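Local coordinates for protein chorismate mutase (PDB 6AL9) that probably converts chorismate to prephenate as an all-helical AroQ-type (type II) chorismate mutase, its two subunits pairing into a dimer, at residues Ile46-Glu52 with Arg84-Glu88; Leu56-Ser60 with Leu72-Tyr76. One frame throughout, in Å; residues are numbered along the deposited sequence.

Interaction 1 of 2, residues Ile46-Glu52 with Arg84-Glu88; sequences IYCPKRE and RKFQE. With PHB (p-hydroxybenzoic acid), chain E; PYR (pyruvic acid), chain D.
Backbones come closest where I46 faces R84, their CA atoms 6.3 Å apart, as the loop leading into helix 49-61 passes helix 69-93. A salt bridge joins the two segments. R84 meets E52 side-on with two nitrogens converging on one oxygen: NH2 lies 2.7 Å from OE2 of E52, with an N-H...O angle of 159°, and NE bonds the same OE2 at 3.1 Å. Carboxylate and guanidinium planes are 28° apart, nearly coplanar, and OE2 lies in the guanidinium plane, where both N-H groups can meet it. The Y47 ring lies beside the arginine, its CE1 over one guanidinium face and the two planes 71° apart. I46 packs against the carboxamide of Q87 and the carboxylate of E88: CG2, anti to the backbone N, reaches Q87 OE1, while CG1 lies against E88, whose OE2 accepts a long bond from I46 N (3.3 Å). The p-hydroxybenzoic acid hydroxyl O4 takes the nearly straight N-H of C48, the N-cap of helix 49-61, at 2.8 Å and donates to E52 OE2. Q87 NE2 bonds pyruvic acid O3 at 3.1 Å, and R13 of the second subunit holds that ligand too. With R30 and S83 also binding p-hydroxybenzoic acid, this is the ligand pocket of an AroQ-type helical dimer, shared between subunits.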
loop_
_atom_site.group_PDB
_atom_site.type_symbol
_atom_site.label_atom_id
_atom_site.label_comp_id
_atom_site.label_asym_id
_atom_site.label_seq_id
_atom_site.Cartn_x
_atom_site.Cartn_y
_atom_site.Cartn_z
ATOM N N ILE B 46 0.748 1.876 20.936
ATOM C CA ILE B 46 1.176 0.811 20.031
ATOM C C ILE B 46 2.375 1.317 19.243
ATOM O O ILE B 46 3.083 0.550 18.584
ATOM C CB ILE B 46 0.034 0.473 19.039
ATOM C CG1 ILE B 46 -1.164 -0.110 19.781
ATOM C CG2 ILE B 46 0.500 -0.479 17.960
ATOM C CD1 ILE B 46 -0.864 -1.405 20.503
ATOM N N TYR B 47 2.606 2.625 19.316
ATOM C CA TYR B 47 3.634 3.271 18.504
ATOM C C TYR B 47 5.018 2.732 18.878
ATOM O O TYR B 47 5.493 2.970 19.991
ATOM C CB TYR B 47 3.560 4.783 18.726
ATOM C CG TYR B 47 4.412 5.653 17.810
ATOM C CD1 TYR B 47 4.614 5.342 16.470
ATOM C CD2 TYR B 47 4.957 6.833 18.290
ATOM C CE1 TYR B 47 5.363 6.168 15.657
ATOM C CE2 TYR B 47 5.699 7.670 17.482
ATOM C CZ TYR B 47 5.908 7.335 16.176
ATOM O OH TYR B 47 6.661 8.182 15.385
ATOM N N CYS B 48 5.633 1.981 17.954
ATOM C CA CYS B 48 7.056 1.629 18.055
ATOM C C CYS B 48 7.870 2.262 16.905
ATOM O O CYS B 48 8.121 1.628 15.871
ATOM C CB CYS B 48 7.282 0.110 18.127
ATOM S SG CYS B 48 8.992 -0.290 18.579
ATOM N N PRO B 49 8.283 3.523 17.095
ATOM C CA PRO B 49 9.060 4.252 16.097
ATOM C C PRO B 49 10.384 3.587 15.645
ATOM O O PRO B 49 10.689 3.604 14.439
ATOM C CB PRO B 49 9.289 5.621 16.734
ATOM C CG PRO B 49 8.817 5.521 18.134
ATOM C CD PRO B 49 7.855 4.387 18.201
ATOM N N LYS B 50 11.160 3.020 16.574
ATOM C CA LYS B 50 12.390 2.288 16.187
ATOM C C LYS B 50 12.102 1.214 15.116
ATOM O O LYS B 50 12.795 1.127 14.086
ATOM C CB LYS B 50 13.048 1.646 17.414
ATOM C CG LYS B 50 14.372 0.966 17.127
ATOM C CD LYS B 50 15.172 0.684 18.395
ATOM C CE LYS B 50 15.593 1.984 19.079
ATOM N NZ LYS B 50 16.497 1.792 20.253
ATOM N N ARG B 51 11.070 0.417 15.363
ATOM C CA ARG B 51 10.672 -0.632 14.452
ATOM C C ARG B 51 10.244 -0.086 13.070
ATOM O O ARG B 51 10.692 -0.605 12.035
ATOM C CB ARG B 51 9.550 -1.457 15.084
ATOM C CG ARG B 51 8.837 -2.454 14.165
ATOM C CD ARG B 51 9.735 -3.585 13.705
ATOM N NE ARG B 51 8.987 -4.504 12.869
ATOM C CZ ARG B 51 9.524 -5.292 11.944
ATOM N NH1 ARG B 51 10.830 -5.287 11.713
ATOM N NH2 ARG B 51 8.741 -6.078 11.226
ATOM N N GLU B 52 9.395 0.954 13.057
ATOM C CA GLU B 52 8.961 1.593 11.818
ATOM C C GLU B 52 10.159 2.032 11.000
ATOM O O GLU B 52 10.186 1.837 9.788
ATOM C CB GLU B 52 8.066 2.805 12.099
ATOM C CG GLU B 52 6.694 2.471 12.678
ATOM C CD GLU B 52 5.773 3.683 12.779
ATOM O OE1 GLU B 52 6.187 4.790 12.339
ATOM O OE2 GLU B 52 4.627 3.531 13.313
ATOM N N ARG B 84 -1.560 1.048 13.086
ATOM C CA ARG B 84 -1.590 1.572 14.459
ATOM C C ARG B 84 -3.012 1.779 14.963
ATOM O O ARG B 84 -3.369 1.304 16.042
ATOM C CB ARG B 84 -0.872 2.927 14.537
ATOM C CG ARG B 84 0.322 2.973 15.456
ATOM C CD ARG B 84 0.891 4.383 15.551
ATOM N NE ARG B 84 1.917 4.564 14.540
ATOM C CZ ARG B 84 1.931 5.536 13.624
ATOM N NH1 ARG B 84 0.973 6.465 13.599
ATOM N NH2 ARG B 84 2.915 5.589 12.726
ATOM N N LYS B 85 -3.804 2.532 14.205
ATOM C CA LYS B 85 -5.213 2.755 14.540
ATOM C C LYS B 85 -5.980 1.425 14.682
ATOM O O LYS B 85 -6.790 1.253 15.594
ATOM C CB LYS B 85 -5.884 3.636 13.481
ATOM C CG LYS B 85 -5.769 5.144 13.756
ATOM C CD LYS B 85 -5.632 6.007 12.500
ATOM C CE LYS B 85 -6.645 5.607 11.417
ATOM N NZ LYS B 85 -7.094 6.708 10.509
ATOM N N PHE B 86 -5.721 0.493 13.772
ATOM C CA PHE B 86 -6.409 -0.783 13.788
ATOM C C PHE B 86 -6.128 -1.542 15.098
ATOM O O PHE B 86 -7.061 -2.039 15.752
ATOM C CB PHE B 86 -6.005 -1.608 12.567
ATOM C CG PHE B 86 -6.430 -3.042 12.642
ATOM C CD1 PHE B 86 -7.765 -3.380 12.573
ATOM C CD2 PHE B 86 -5.488 -4.048 12.783
ATOM C CE1 PHE B 86 -8.154 -4.700 12.649
ATOM C CE2 PHE B 86 -5.874 -5.370 12.851
ATOM C CZ PHE B 86 -7.200 -5.697 12.782
ATOM N N GLN B 87 -4.845 -1.600 15.475
ATOM C CA GLN B 87 -4.394 -2.268 16.699
ATOM C C GLN B 87 -5.011 -1.635 17.955
ATOM O O GLN B 87 -5.475 -2.345 18.863
ATOM C CB GLN B 87 -2.868 -2.218 16.807
ATOM C CG GLN B 87 -2.135 -3.228 15.948
ATOM C CD GLN B 87 -0.621 -3.031 15.969
ATOM O OE1 GLN B 87 -0.097 -2.136 15.324
ATOM N NE2 GLN B 87 0.076 -3.878 16.690
ATOM N N GLU B 88 -5.003 -0.304 17.989
ATOM C CA GLU B 88 -5.643 0.464 19.063
ATOM C C GLU B 88 -7.096 0.091 19.208
ATOM O O GLU B 88 -7.550 -0.197 20.308
ATOM C CB GLU B 88 -5.558 1.975 18.797
ATOM C CG GLU B 88 -4.141 2.526 18.682
ATOM C CD GLU B 88 -3.377 2.565 20.002
ATOM O OE1 GLU B 88 -3.922 2.171 21.057
ATOM O OE2 GLU B 88 -2.201 2.977 19.980
HETATM C "C1'" PHB E . 3.713 -2.856 11.836
HETATM O "O1'" PHB E . 4.620 -3.025 10.994
HETATM O "O2'" PHB E . 2.697 -3.590 11.861
HETATM C C1 PHB E . 3.863 -1.744 12.835
HETATM C C2 PHB E . 2.746 -1.147 13.434
HETATM C C3 PHB E . 2.909 -0.116 14.360
HETATM C C4 PHB E . 4.193 0.317 14.688
HETATM C C5 PHB E . 5.305 -0.282 14.094
HETATM C C6 PHB E . 5.142 -1.308 13.170
HETATM O O4 PHB E . 4.375 1.326 15.581
HETATM C C PYR D . 5.215 -3.975 16.133
HETATM O O PYR D . 5.802 -3.252 16.972
HETATM O OXT PYR D . 5.856 -4.854 15.507
HETATM C CA PYR D . 3.771 -3.771 15.907
HETATM O O3 PYR D . 3.107 -3.142 16.724
HETATM C CB PYR D . 3.111 -4.335 14.682
#

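Interaction 2 of 2, residues Leu56-Ser60 with Leu72-Tyr76; sequences LKRLS and LTGFY
L56 O accepts two bonds from S60: the backbone N at 2.8 Å, the regular helical link, and the hydroxyl OG at 2.9 Å. The hydroxyl stands above the carbonyl plane, 44° out of it; a first torsion of -72° sets OG beside the backbone N of S60, close enough to bond the carbonyl of the preceding turn. No hydrogen bond crosses the contact; leucine methyl groups pack on side chains and on backbone atoms. L56 CD2 rests on the backbone of the other helix, 3.7 Å from L72 O, and also touches CB of both L72 and Y76. L72 answers with CD1, which approaches L59 O and S60 N. L59 CD1 meets the Y76 ring obliquely, 3.5 Å from CE2, the two side chains crossing at about a right angle. The local axes run 10.9 Å apart at closest approach, with N-to-C directions 134° apart, so the chain reverses only obliquely between helix 49-61 and helix 69-93, the second and third helices of the three-helix AroQ-type subunit. S24 of the second subunit packs on L59, L72 and Y76, so the partner's long helix covers this leucine-tyrosine cluster. The exposed T73 hydrogen-bonds G69 O through its hydroxyl, while the backbone N of T73 lies 3.9 Å from L56 CD2.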
loop_
_atom_site.group_PDB
_atom_site.type_symbol
_atom_site.label_atom_id
_atom_site.label_comp_id
_atom_site.label_asym_id
_atom_site.label_seq_id
_atom_site.Cartn_x
_atom_site.Cartn_y
_atom_site.Cartn_z
ATOM N N LEU B 56 11.500 0.788 7.184
ATOM C CA LEU B 56 11.832 1.707 6.081
ATOM C C LEU B 56 13.288 1.578 5.615
ATOM O O LEU B 56 13.554 1.486 4.419
ATOM C CB LEU B 56 11.505 3.161 6.452
ATOM C CG LEU B 56 10.012 3.483 6.288
ATOM C CD1 LEU B 56 9.568 4.762 6.970
ATOM C CD2 LEU B 56 9.640 3.562 4.817
ATOM N N LYS B 57 14.220 1.568 6.562
ATOM C CA LYS B 57 15.631 1.423 6.255
ATOM C C LYS B 57 15.854 0.172 5.423
ATOM O O LYS B 57 16.409 0.220 4.313
ATOM C CB LYS B 57 16.442 1.352 7.555
ATOM C CG LYS B 57 17.495 2.440 7.691
ATOM C CD LYS B 57 17.988 2.582 9.134
ATOM C CE LYS B 57 16.916 3.241 10.005
ATOM N NZ LYS B 57 17.187 3.207 11.474
ATOM N N ARG B 58 15.400 -0.958 5.951
ATOM C CA ARG B 58 15.612 -2.229 5.266
ATOM C C ARG B 58 15.018 -2.161 3.839
ATOM O O ARG B 58 15.730 -2.415 2.859
ATOM C CB ARG B 58 15.009 -3.367 6.077
ATOM C CG ARG B 58 15.145 -4.745 5.449
ATOM C CD ARG B 58 14.392 -5.798 6.274
ATOM N NE ARG B 58 12.934 -5.742 6.110
ATOM C CZ ARG B 58 12.257 -6.166 5.043
ATOM N NH1 ARG B 58 12.895 -6.669 4.001
ATOM N NH2 ARG B 58 10.931 -6.064 5.004
ATOM N N LEU B 59 13.752 -1.763 3.729
ATOM C CA LEU B 59 13.098 -1.660 2.398
ATOM C C LEU B 59 13.787 -0.682 1.430
ATOM O O LEU B 59 13.821 -0.923 0.222
ATOM C CB LEU B 59 11.624 -1.246 2.536
ATOM C CG LEU B 59 10.739 -2.248 3.242
ATOM C CD1 LEU B 59 9.473 -1.550 3.723
ATOM C CD2 LEU B 59 10.435 -3.430 2.333
ATOM N N SER B 60 14.323 0.416 1.962
ATOM C CA SER B 60 15.076 1.383 1.170
ATOM C C SER B 60 16.289 0.793 0.468
ATOM O O SER B 60 16.682 1.264 -0.592
ATOM C CB SER B 60 15.548 2.521 2.062
ATOM O OG SER B 60 14.439 3.307 2.409
ATOM N N LEU B 72 8.467 5.414 -0.490
ATOM C CA LEU B 72 8.293 4.433 0.592
ATOM C C LEU B 72 7.823 5.112 1.865
ATOM O O LEU B 72 6.916 4.601 2.525
ATOM C CB LEU B 72 9.572 3.634 0.857
ATOM C CG LEU B 72 9.870 2.481 -0.116
ATOM C CD1 LEU B 72 11.336 2.082 -0.126
ATOM C CD2 LEU B 72 9.005 1.272 0.175
ATOM N N THR B 73 8.435 6.251 2.198
ATOM C CA THR B 73 8.070 7.010 3.387
ATOM C C THR B 73 6.589 7.396 3.328
ATOM O O THR B 73 5.858 7.172 4.272
ATOM C CB THR B 73 8.963 8.276 3.563
ATOM O OG1 THR B 73 10.322 7.892 3.843
ATOM C CG2 THR B 73 8.463 9.144 4.710
ATOM N N GLY B 74 6.129 7.914 2.200
ATOM C CA GLY B 74 4.723 8.255 2.063
ATOM C C GLY B 74 3.842 7.024 2.142
ATOM O O GLY B 74 2.890 6.970 2.922
ATOM N N PHE B 75 4.148 6.033 1.322
ATOM C CA PHE B 75 3.417 4.793 1.389
ATOM C C PHE B 75 3.276 4.249 2.835
ATOM O O PHE B 75 2.168 3.966 3.317
ATOM C CB PHE B 75 4.085 3.754 0.505
ATOM C CG PHE B 75 3.270 2.499 0.324
ATOM C CD1 PHE B 75 2.050 2.545 -0.317
ATOM C CD2 PHE B 75 3.732 1.282 0.795
ATOM C CE1 PHE B 75 1.296 1.388 -0.515
ATOM C CE2 PHE B 75 2.988 0.131 0.622
ATOM C CZ PHE B 75 1.764 0.177 -0.040
ATOM N N TYR B 76 4.405 4.087 3.521
ATOM C CA TYR B 76 4.387 3.417 4.811
ATOM C C TYR B 76 3.913 4.289 5.927
ATOM O O TYR B 76 3.447 3.781 6.909
ATOM C CB TYR B 76 5.721 2.742 5.136
ATOM C CG TYR B 76 5.741 1.322 4.603
ATOM C CD1 TYR B 76 5.112 0.295 5.294
ATOM C CD2 TYR B 76 6.308 1.027 3.367
ATOM C CE1 TYR B 76 5.092 -0.988 4.804
ATOM C CE2 TYR B 76 6.293 -0.255 2.875
ATOM C CZ TYR B 76 5.683 -1.247 3.603
ATOM O OH TYR B 76 5.655 -2.524 3.116
#

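Overall arrangement
Both interactions join helix 49-61 to helix 69-93, at places whose centres lie 15 Å apart, and each is partly buried. Interaction 2 brings together the parts of the two helices nearer their connection, whereas interaction 1 pairs the start of helix 49-61, and the loop before it, with a later part of helix 69-93. Their chemistry differs accordingly: interaction 2 is built from leucine and tyrosine surfaces without a polar bond across it, while interaction 1 uses a salt bridge and hydrogen bonds beside two bound ligands. The second subunit reaches both, through R13 at the pyruvic acid of interaction 1 and through S24 against the apolar cluster of interaction 2.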